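Local coordinates for protein small COPII coat GTPase SAR1 (Encephalitozoon cuniculi, PDB 6VS4) that is a small GTPase of the ADP-ribosylation factor family, named for the COPII coat and built on a P-loop nucleotide-binding fold, here holding guanosine-5'-diphosphate, at residues Val143-Ile148 with Ile188-Ile193; Tyr105-Ile110 with Ser134-Ala139; Lys26-Phe31 with Asn57-Asp62. One frame throughout, in Å; residues are numbered along the deposited sequence.

In the fold
Followed from the N terminus, the chain makes its three contacts in series, none nesting in or crossing another. Interaction 3 comes first: it brings the end of helix 52-59 back against the long helix 9-33, closing a loop that contains strand 40-47. Interaction 2 then closes the path from the start of strand 109-115, through helix 122-135, to the turn leading into strand 141-146. Interaction 1 follows almost at once, joining strand 141-146 to 186-190, an outermost strand of the same sheet. Interactions 1 and 3 meet where Lys58 NZ makes a weak hydrogen bond to Ile193 O, close to the nucleotide, whereas interaction 2 lies farther off.

Interaction 1: residues Val143-Ile148 with Ile188-Ile193; sequences VLMNKI and IFYVTI. With GDP (guanosine-5'-diphosphate), chain D.
Asn146 prolongs the ladder between two parallel strands with its side chain: OD1 takes the N-H of Ile193 at 2.9 Å, in the amide's carbonyl plane. The residue opens the sequence Asn-Lys-Ile-Asp, which matches the NKxD guanine-recognition motif of small GTPases, placed as usual where a sheet strand ends at the nucleotide. With CG anti to the backbone N (chi1 -169°), the amide crosses the Ile193 side chain at about a right angle, and CG lies 3.5 Å from Ile193 CD1. Its ND2 sits 2.9 Å from N7 of guanosine-5'-diphosphate and is hydrogen-bonded to Ala50 O, so both ends of the buried amide have partners.

Upstream, ordinary parallel pairing sets the strands. Phe189 N reaches Val143 O, Met145 N reaches Phe189 O and Val191 N reaches Met145 O. Past the strand end, Ile148 N makes a weak bond to Val191 O. On one face of the sheet Met145 and Tyr190 lie side by side, pointing the same way, with Met145 CB 3.6 Å from Tyr190 CD1. Met145 CG also meets Ile188 CG2. Leu144 occupies the other face beside Phe189 and Val191, and helix 204-223 packs over it.

Lys147 stretches over the guanine, its CG 3.5 Å from C5 of the base. Its NZ is bound by Asn49 O and forms a salt bridge with Asp115, and it also donates to the ribose O4' at 3.2 Å.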
# COMPACT_ATOMS: atom_id res chain seq x y z
N VAL A 143 -14.10 -28.86 -14.04
CA VAL A 143 -13.77 -29.66 -12.87
C VAL A 143 -12.61 -29.01 -12.14
O VAL A 143 -11.54 -28.76 -12.73
CB VAL A 143 -13.44 -31.11 -13.24
CG1 VAL A 143 -13.01 -31.88 -12.01
CG2 VAL A 143 -14.65 -31.76 -13.86
N LEU A 144 -12.81 -28.72 -10.86
CA LEU A 144 -11.76 -28.19 -10.00
C LEU A 144 -11.26 -29.31 -9.11
O LEU A 144 -11.96 -29.77 -8.21
CB LEU A 144 -12.28 -27.02 -9.17
CG LEU A 144 -12.85 -25.83 -9.98
CD1 LEU A 144 -13.29 -24.68 -9.07
CD2 LEU A 144 -11.84 -25.37 -10.99
N MET A 145 -10.05 -29.79 -9.38
CA MET A 145 -9.36 -30.66 -8.44
C MET A 145 -8.78 -29.76 -7.36
O MET A 145 -7.79 -29.06 -7.58
CB MET A 145 -8.29 -31.49 -9.15
CG MET A 145 -8.84 -32.45 -10.21
SD MET A 145 -9.68 -33.91 -9.52
CE MET A 145 -10.14 -34.79 -11.01
N ASN A 146 -9.43 -29.75 -6.20
CA ASN A 146 -9.15 -28.78 -5.15
C ASN A 146 -8.30 -29.40 -4.05
O ASN A 146 -8.17 -30.62 -3.95
CB ASN A 146 -10.46 -28.24 -4.57
CG ASN A 146 -10.25 -27.03 -3.67
OD1 ASN A 146 -9.37 -26.21 -3.91
ND2 ASN A 146 -11.07 -26.91 -2.63
N LYS A 147 -7.72 -28.52 -3.22
CA LYS A 147 -6.91 -28.89 -2.06
C LYS A 147 -5.59 -29.56 -2.46
O LYS A 147 -5.07 -30.40 -1.72
CB LYS A 147 -7.68 -29.79 -1.09
CG LYS A 147 -9.05 -29.24 -0.70
CD LYS A 147 -9.48 -29.81 0.63
CE LYS A 147 -10.91 -29.45 0.96
NZ LYS A 147 -11.35 -30.19 2.16
N ILE A 148 -5.02 -29.17 -3.60
CA ILE A 148 -3.76 -29.77 -4.02
C ILE A 148 -2.63 -29.43 -3.06
O ILE A 148 -1.61 -30.12 -3.05
CB ILE A 148 -3.40 -29.34 -5.45
CG1 ILE A 148 -3.09 -27.84 -5.51
CG2 ILE A 148 -4.51 -29.74 -6.44
CD1 ILE A 148 -2.72 -27.35 -6.88
N ILE A 188 -10.46 -30.09 -16.76
CA ILE A 188 -10.01 -30.28 -15.39
C ILE A 188 -8.98 -29.21 -15.04
O ILE A 188 -8.04 -28.97 -15.81
CB ILE A 188 -9.43 -31.69 -15.19
CG1 ILE A 188 -10.49 -32.75 -15.50
CG2 ILE A 188 -8.91 -31.88 -13.78
CD1 ILE A 188 -9.91 -34.15 -15.59
N PHE A 189 -9.15 -28.57 -13.89
CA PHE A 189 -8.19 -27.61 -13.39
C PHE A 189 -7.75 -28.01 -11.99
O PHE A 189 -8.52 -28.59 -11.22
CB PHE A 189 -8.77 -26.18 -13.37
CG PHE A 189 -9.05 -25.61 -14.74
CD1 PHE A 189 -10.19 -25.97 -15.44
CD2 PHE A 189 -8.18 -24.69 -15.31
CE1 PHE A 189 -10.45 -25.44 -16.69
CE2 PHE A 189 -8.44 -24.15 -16.56
CZ PHE A 189 -9.58 -24.52 -17.25
N TYR A 190 -6.50 -27.70 -11.66
CA TYR A 190 -5.90 -28.06 -10.38
C TYR A 190 -5.65 -26.78 -9.60
O TYR A 190 -4.91 -25.89 -10.05
CB TYR A 190 -4.61 -28.86 -10.59
CG TYR A 190 -4.84 -30.07 -11.47
CD1 TYR A 190 -5.16 -31.30 -10.91
CD2 TYR A 190 -4.80 -29.96 -12.85
CE1 TYR A 190 -5.40 -32.40 -11.71
CE2 TYR A 190 -5.04 -31.05 -13.65
CZ TYR A 190 -5.34 -32.27 -13.08
OH TYR A 190 -5.58 -33.36 -13.88
N VAL A 191 -6.29 -26.67 -8.43
CA VAL A 191 -6.36 -25.41 -7.69
C VAL A 191 -6.24 -25.68 -6.20
O VAL A 191 -6.43 -26.80 -5.72
CB VAL A 191 -7.68 -24.66 -7.98
CG1 VAL A 191 -7.79 -24.26 -9.46
CG2 VAL A 191 -8.88 -25.50 -7.58
N THR A 192 -5.91 -24.62 -5.46
CA THR A 192 -6.08 -24.53 -4.01
C THR A 192 -6.96 -23.31 -3.78
O THR A 192 -6.49 -22.17 -3.87
CB THR A 192 -4.76 -24.41 -3.25
OG1 THR A 192 -4.03 -25.64 -3.32
CG2 THR A 192 -5.02 -24.08 -1.79
N ILE A 193 -8.24 -23.55 -3.52
CA ILE A 193 -9.21 -22.47 -3.48
C ILE A 193 -8.94 -21.54 -2.31
O ILE A 193 -9.20 -20.34 -2.40
CB ILE A 193 -10.63 -23.06 -3.45
CG1 ILE A 193 -10.95 -23.66 -4.83
CG2 ILE A 193 -11.67 -22.01 -3.07
CD1 ILE A 193 -12.25 -24.43 -4.89
PB GDP D . -18.58 -27.79 1.06
O1B GDP D . -19.24 -28.92 1.88
O2B GDP D . -19.43 -26.55 1.01
O3B GDP D . -18.21 -28.36 -0.31
O3A GDP D . -17.19 -27.47 1.76
PA GDP D . -16.54 -26.15 2.36
O1A GDP D . -17.25 -25.86 3.67
O2A GDP D . -16.52 -25.05 1.37
O5' GDP D . -15.06 -26.59 2.75
C5' GDP D . -14.74 -27.58 3.75
C4' GDP D . -13.37 -27.29 4.32
O4' GDP D . -12.38 -27.42 3.28
C3' GDP D . -13.19 -25.90 4.93
O3' GDP D . -12.58 -25.96 6.21
C2' GDP D . -12.30 -25.18 3.92
O2' GDP D . -11.46 -24.22 4.55
C1' GDP D . -11.47 -26.34 3.39
N9 GDP D . -10.86 -26.11 2.07
C8 GDP D . -11.47 -25.68 0.92
N7 GDP D . -10.64 -25.56 -0.09
C5 GDP D . -9.41 -25.92 0.44
C6 GDP D . -8.09 -25.95 -0.15
O6 GDP D . -7.79 -25.70 -1.31
N1 GDP D . -7.13 -26.34 0.75
C2 GDP D . -7.36 -26.69 2.06
N2 GDP D . -6.31 -27.06 2.78
N3 GDP D . -8.57 -26.68 2.61
C4 GDP D . -9.53 -26.27 1.76

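Interaction 2: residues Tyr105-Ile110 with Ser134-Ala139; sequences YDCHGI and SLEKRA
Ile110 and Glu136 meet through their aliphatic parts, Ile110 CD1 lying 3.7 Å from Glu136 CG, at one end of a beta-alpha-beta unit of the P-loop fold. Here the run-in to strand 109-115, with Ile110 on the strand itself, faces the turn that leaves helix 122-135 and leads into the neighbouring strand 141-146.

The van der Waals contacts are few and small. The side chains of Ile110 and Glu136 run obliquely to each other, and the same methyl CD1 also approaches Glu136 CB. Ala139 sets its methyl against carbonyl oxygens: CB is 3.8 Å from His108 O and slightly farther from Cys107 O. Cys107 SG faces that methyl as well, an apolar pair. Phe104 adjoins both Ile110 and Glu136, adding an aromatic neighbour to this packing.

The polar interactions centre on the Glu136 carboxylate. Its CG stands anti to the backbone N (chi1 180°), and the chain then bends at chi2, bringing the acid back over its own turn. There OE2 accepts two backbone N-H groups, from Arg138 at 3.0 Å and from Ala139 at 2.9 Å. Arg138 N arrives on the anti side and close to the carboxylate plane, whereas Ala139 N comes from above that plane. One oxygen thus ties down the chain just past the helix, and the two donors would be expected to favour the charged form of the acid. Outside the turn, Gln184 NE2 binds the backbone oxygens of Glu136 and Ala139.

No direct hydrogen bond joins the two segments, and the polar link across them is carried by water. A water molecule donates to Glu136 OE1 at 3.0 Å and accepts a weak bond from Cys107 N at 3.2 Å.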
# COMPACT_ATOMS: atom_id res chain seq x y z
N TYR A 105 -32.75 -27.78 -15.19
CA TYR A 105 -33.51 -27.10 -16.23
C TYR A 105 -32.92 -25.72 -16.47
O TYR A 105 -32.71 -24.95 -15.53
CB TYR A 105 -34.99 -26.98 -15.84
N ASP A 106 -32.63 -25.41 -17.74
CA ASP A 106 -32.02 -24.14 -18.13
C ASP A 106 -30.73 -23.88 -17.36
O ASP A 106 -30.36 -22.73 -17.09
CB ASP A 106 -33.00 -22.98 -17.97
CG ASP A 106 -32.68 -21.80 -18.87
OD1 ASP A 106 -31.75 -21.91 -19.70
OD2 ASP A 106 -33.36 -20.76 -18.77
N CYS A 107 -30.03 -24.95 -17.00
CA CYS A 107 -28.70 -24.85 -16.42
C CYS A 107 -27.70 -24.44 -17.50
O CYS A 107 -27.66 -25.04 -18.57
CB CYS A 107 -28.33 -26.21 -15.82
SG CYS A 107 -26.59 -26.50 -15.52
N HIS A 108 -26.90 -23.42 -17.21
CA HIS A 108 -25.95 -22.91 -18.21
C HIS A 108 -24.56 -23.51 -18.09
O HIS A 108 -23.87 -23.65 -19.10
CB HIS A 108 -25.84 -21.38 -18.11
CG HIS A 108 -27.02 -20.65 -18.66
ND1 HIS A 108 -28.12 -20.33 -17.90
CD2 HIS A 108 -27.28 -20.18 -19.90
CE1 HIS A 108 -29.00 -19.69 -18.64
NE2 HIS A 108 -28.52 -19.59 -19.87
N GLY A 109 -24.12 -23.84 -16.88
CA GLY A 109 -22.79 -24.38 -16.70
C GLY A 109 -22.66 -25.01 -15.33
O GLY A 109 -23.44 -24.72 -14.42
N ILE A 110 -21.66 -25.87 -15.20
CA ILE A 110 -21.43 -26.61 -13.97
C ILE A 110 -19.99 -26.42 -13.53
O ILE A 110 -19.07 -26.48 -14.34
CB ILE A 110 -21.77 -28.11 -14.16
CG1 ILE A 110 -23.28 -28.28 -14.32
CG2 ILE A 110 -21.23 -28.93 -12.99
CD1 ILE A 110 -23.70 -29.57 -14.93
N SER A 134 -25.49 -37.65 -16.14
CA SER A 134 -26.75 -38.22 -16.59
C SER A 134 -27.93 -37.26 -16.51
O SER A 134 -28.93 -37.46 -17.22
CB SER A 134 -27.08 -39.48 -15.78
OG SER A 134 -27.54 -39.15 -14.49
N LEU A 135 -27.85 -36.22 -15.68
CA LEU A 135 -28.92 -35.24 -15.58
C LEU A 135 -28.72 -34.03 -16.49
O LEU A 135 -29.70 -33.42 -16.92
CB LEU A 135 -29.07 -34.76 -14.13
CG LEU A 135 -29.51 -35.81 -13.11
CD1 LEU A 135 -29.63 -35.18 -11.73
CD2 LEU A 135 -30.82 -36.45 -13.52
N GLU A 136 -27.47 -33.68 -16.79
CA GLU A 136 -27.14 -32.57 -17.67
C GLU A 136 -26.24 -33.10 -18.78
O GLU A 136 -25.11 -33.51 -18.52
CB GLU A 136 -26.44 -31.44 -16.90
CG GLU A 136 -26.06 -30.24 -17.76
CD GLU A 136 -27.22 -29.69 -18.57
OE1 GLU A 136 -28.20 -29.22 -17.97
OE2 GLU A 136 -27.15 -29.76 -19.82
N LYS A 137 -26.75 -33.10 -20.01
CA LYS A 137 -26.04 -33.69 -21.14
C LYS A 137 -25.60 -32.67 -22.18
O LYS A 137 -25.10 -33.07 -23.24
CB LYS A 137 -26.92 -34.77 -21.79
CG LYS A 137 -27.01 -36.04 -20.93
CD LYS A 137 -28.06 -37.02 -21.41
CE LYS A 137 -28.14 -38.20 -20.46
NZ LYS A 137 -28.90 -39.35 -21.03
N ARG A 138 -25.75 -31.39 -21.91
CA ARG A 138 -25.40 -30.35 -22.88
C ARG A 138 -24.46 -29.29 -22.31
O ARG A 138 -23.58 -28.81 -23.03
CB ARG A 138 -26.68 -29.68 -23.40
N ALA A 139 -24.61 -28.92 -21.04
CA ALA A 139 -23.89 -27.79 -20.48
C ALA A 139 -22.41 -28.11 -20.25
O ALA A 139 -22.06 -29.23 -19.88
CB ALA A 139 -24.53 -27.35 -19.17
O HOH W 1 -30.39 -27.46 -19.02

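Interaction 3: residues Lys26-Phe31 with Asn57-Asp62; sequences KVFQNF and NKLKSD
Phe28 sets its ring against the end of helix 52-59, where ring atom CE2 comes within 3.4 Å of Leu59 CD2. This is a close approach, and CZ follows at 3.6 Å from the same methyl. The bond from CA to CB points toward the partner segment, and CG stands anti to the backbone N (chi1 176°). The Lys58 side chain crosses that of Phe28 at about a right angle, with Lys58 CG 4.1 Å from Phe28 CE2. Leu205 and Ala206 of helix 204-223 also touch the ring, so it meets both that helix and helix 52-59.

Gln29, next in the chain, reaches into the opposite turn. Its chain runs extended beyond CG and meets the backbone oxygens of Lys58, Leu59 and Lys60 atom by atom: CG lies 3.5 Å from Leu59 O and nearly as close to Lys58 O, and CD lies 3.5 Å from Lys60 O. The amide at the end engages both ways. OE1 receives a weak hydrogen bond from Ser61 OG at 3.3 Å, while NE2 donates to a water that in turn donates to Lys58 O, 2.9 Å away. One side chain thereby bridges the last helical turn and the loop after it, whose Ser61 N is tied in turn to Asp65.

Asn30 turns to the assembly instead, its ND2 bonding to Met5 O and Asp7 O of a second subunit. A helix ahead of the first sheet strand, packed on the helix that follows the probable Walker A P-loop, fits the N-terminal helix that distinguishes the Arf and Sar1 family among small GTPases.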
# COMPACT_ATOMS: atom_id res chain seq x y z
N LYS A 26 -10.44 -8.01 -4.32
CA LYS A 26 -11.49 -7.25 -4.98
C LYS A 26 -11.39 -7.36 -6.50
O LYS A 26 -12.40 -7.51 -7.19
CB LYS A 26 -11.43 -5.79 -4.55
CG LYS A 26 -12.54 -4.91 -5.13
CD LYS A 26 -13.89 -5.27 -4.52
CE LYS A 26 -14.98 -4.30 -4.95
NZ LYS A 26 -15.49 -4.58 -6.32
N VAL A 27 -10.16 -7.34 -7.02
CA VAL A 27 -9.96 -7.47 -8.47
C VAL A 27 -10.50 -8.81 -8.96
O VAL A 27 -11.14 -8.88 -10.02
CB VAL A 27 -8.47 -7.30 -8.82
CG1 VAL A 27 -8.23 -7.66 -10.27
CG2 VAL A 27 -8.04 -5.87 -8.56
N PHE A 28 -10.27 -9.88 -8.20
CA PHE A 28 -10.81 -11.18 -8.58
C PHE A 28 -12.33 -11.15 -8.59
O PHE A 28 -12.96 -11.58 -9.56
CB PHE A 28 -10.29 -12.25 -7.62
CG PHE A 28 -10.87 -13.62 -7.86
CD1 PHE A 28 -10.45 -14.39 -8.93
CD2 PHE A 28 -11.81 -14.15 -6.99
CE1 PHE A 28 -10.97 -15.66 -9.14
CE2 PHE A 28 -12.33 -15.42 -7.19
CZ PHE A 28 -11.92 -16.17 -8.27
N GLN A 29 -12.94 -10.58 -7.55
CA GLN A 29 -14.40 -10.50 -7.49
C GLN A 29 -14.95 -9.70 -8.66
O GLN A 29 -15.99 -10.06 -9.23
CB GLN A 29 -14.83 -9.88 -6.16
CG GLN A 29 -14.66 -10.81 -4.97
CD GLN A 29 -14.54 -10.07 -3.66
OE1 GLN A 29 -15.09 -8.98 -3.50
NE2 GLN A 29 -13.84 -10.65 -2.70
N ASN A 30 -14.29 -8.60 -9.02
CA ASN A 30 -14.73 -7.80 -10.16
C ASN A 30 -14.56 -8.56 -11.47
O ASN A 30 -15.46 -8.55 -12.32
CB ASN A 30 -13.91 -6.52 -10.24
CG ASN A 30 -14.40 -5.45 -9.31
OD1 ASN A 30 -15.17 -5.72 -8.39
ND2 ASN A 30 -13.96 -4.22 -9.55
N PHE A 31 -13.43 -9.24 -11.64
CA PHE A 31 -13.17 -9.95 -12.88
C PHE A 31 -14.22 -11.03 -13.12
O PHE A 31 -14.74 -11.18 -14.22
CB PHE A 31 -11.77 -10.54 -12.85
CG PHE A 31 -11.56 -11.66 -13.84
CD1 PHE A 31 -11.14 -11.38 -15.13
CD2 PHE A 31 -11.77 -12.98 -13.47
CE1 PHE A 31 -10.94 -12.41 -16.04
CE2 PHE A 31 -11.58 -14.00 -14.38
CZ PHE A 31 -11.16 -13.72 -15.66
N ASN A 57 -18.10 -18.17 -1.48
CA ASN A 57 -17.74 -17.07 -0.59
C ASN A 57 -16.57 -16.28 -1.15
O ASN A 57 -16.47 -15.07 -0.90
CB ASN A 57 -17.42 -17.60 0.81
CG ASN A 57 -18.66 -18.06 1.55
OD1 ASN A 57 -19.78 -17.76 1.15
ND2 ASN A 57 -18.46 -18.80 2.64
N LYS A 58 -15.69 -16.93 -1.90
CA LYS A 58 -14.57 -16.23 -2.50
C LYS A 58 -15.02 -15.30 -3.62
O LYS A 58 -14.43 -14.23 -3.82
CB LYS A 58 -13.55 -17.25 -3.03
CG LYS A 58 -12.17 -16.70 -3.29
CD LYS A 58 -11.19 -17.81 -3.67
CE LYS A 58 -9.76 -17.40 -3.30
NZ LYS A 58 -9.58 -17.40 -1.81
N LEU A 59 -16.09 -15.66 -4.34
CA LEU A 59 -16.55 -14.89 -5.48
C LEU A 59 -17.42 -13.71 -5.09
O LEU A 59 -17.46 -12.71 -5.80
CB LEU A 59 -17.32 -15.78 -6.45
CG LEU A 59 -16.58 -17.00 -7.00
CD1 LEU A 59 -17.55 -17.94 -7.69
CD2 LEU A 59 -15.48 -16.57 -7.94
N LYS A 60 -18.12 -13.80 -3.96
CA LYS A 60 -19.14 -12.83 -3.63
C LYS A 60 -18.53 -11.57 -3.01
O LYS A 60 -17.45 -11.60 -2.43
CB LYS A 60 -20.17 -13.45 -2.67
CG LYS A 60 -19.71 -13.52 -1.23
CD LYS A 60 -20.71 -14.27 -0.37
CE LYS A 60 -20.53 -13.92 1.10
NZ LYS A 60 -21.40 -12.76 1.48
N SER A 61 -19.24 -10.46 -3.18
CA SER A 61 -18.93 -9.21 -2.48
C SER A 61 -19.81 -9.15 -1.25
O SER A 61 -21.04 -9.07 -1.36
CB SER A 61 -19.16 -7.99 -3.38
OG SER A 61 -18.12 -7.83 -4.33
N ASP A 62 -19.19 -9.19 -0.07
CA ASP A 62 -19.95 -9.24 1.18
C ASP A 62 -20.90 -8.05 1.33
O ASP A 62 -21.83 -8.12 2.14
CB ASP A 62 -18.99 -9.32 2.37
CG ASP A 62 -17.96 -10.42 2.19
OD1 ASP A 62 -16.89 -10.13 1.61
OD2 ASP A 62 -18.21 -11.57 2.62
O HOH W 2 -12.07 -13.19 -2.52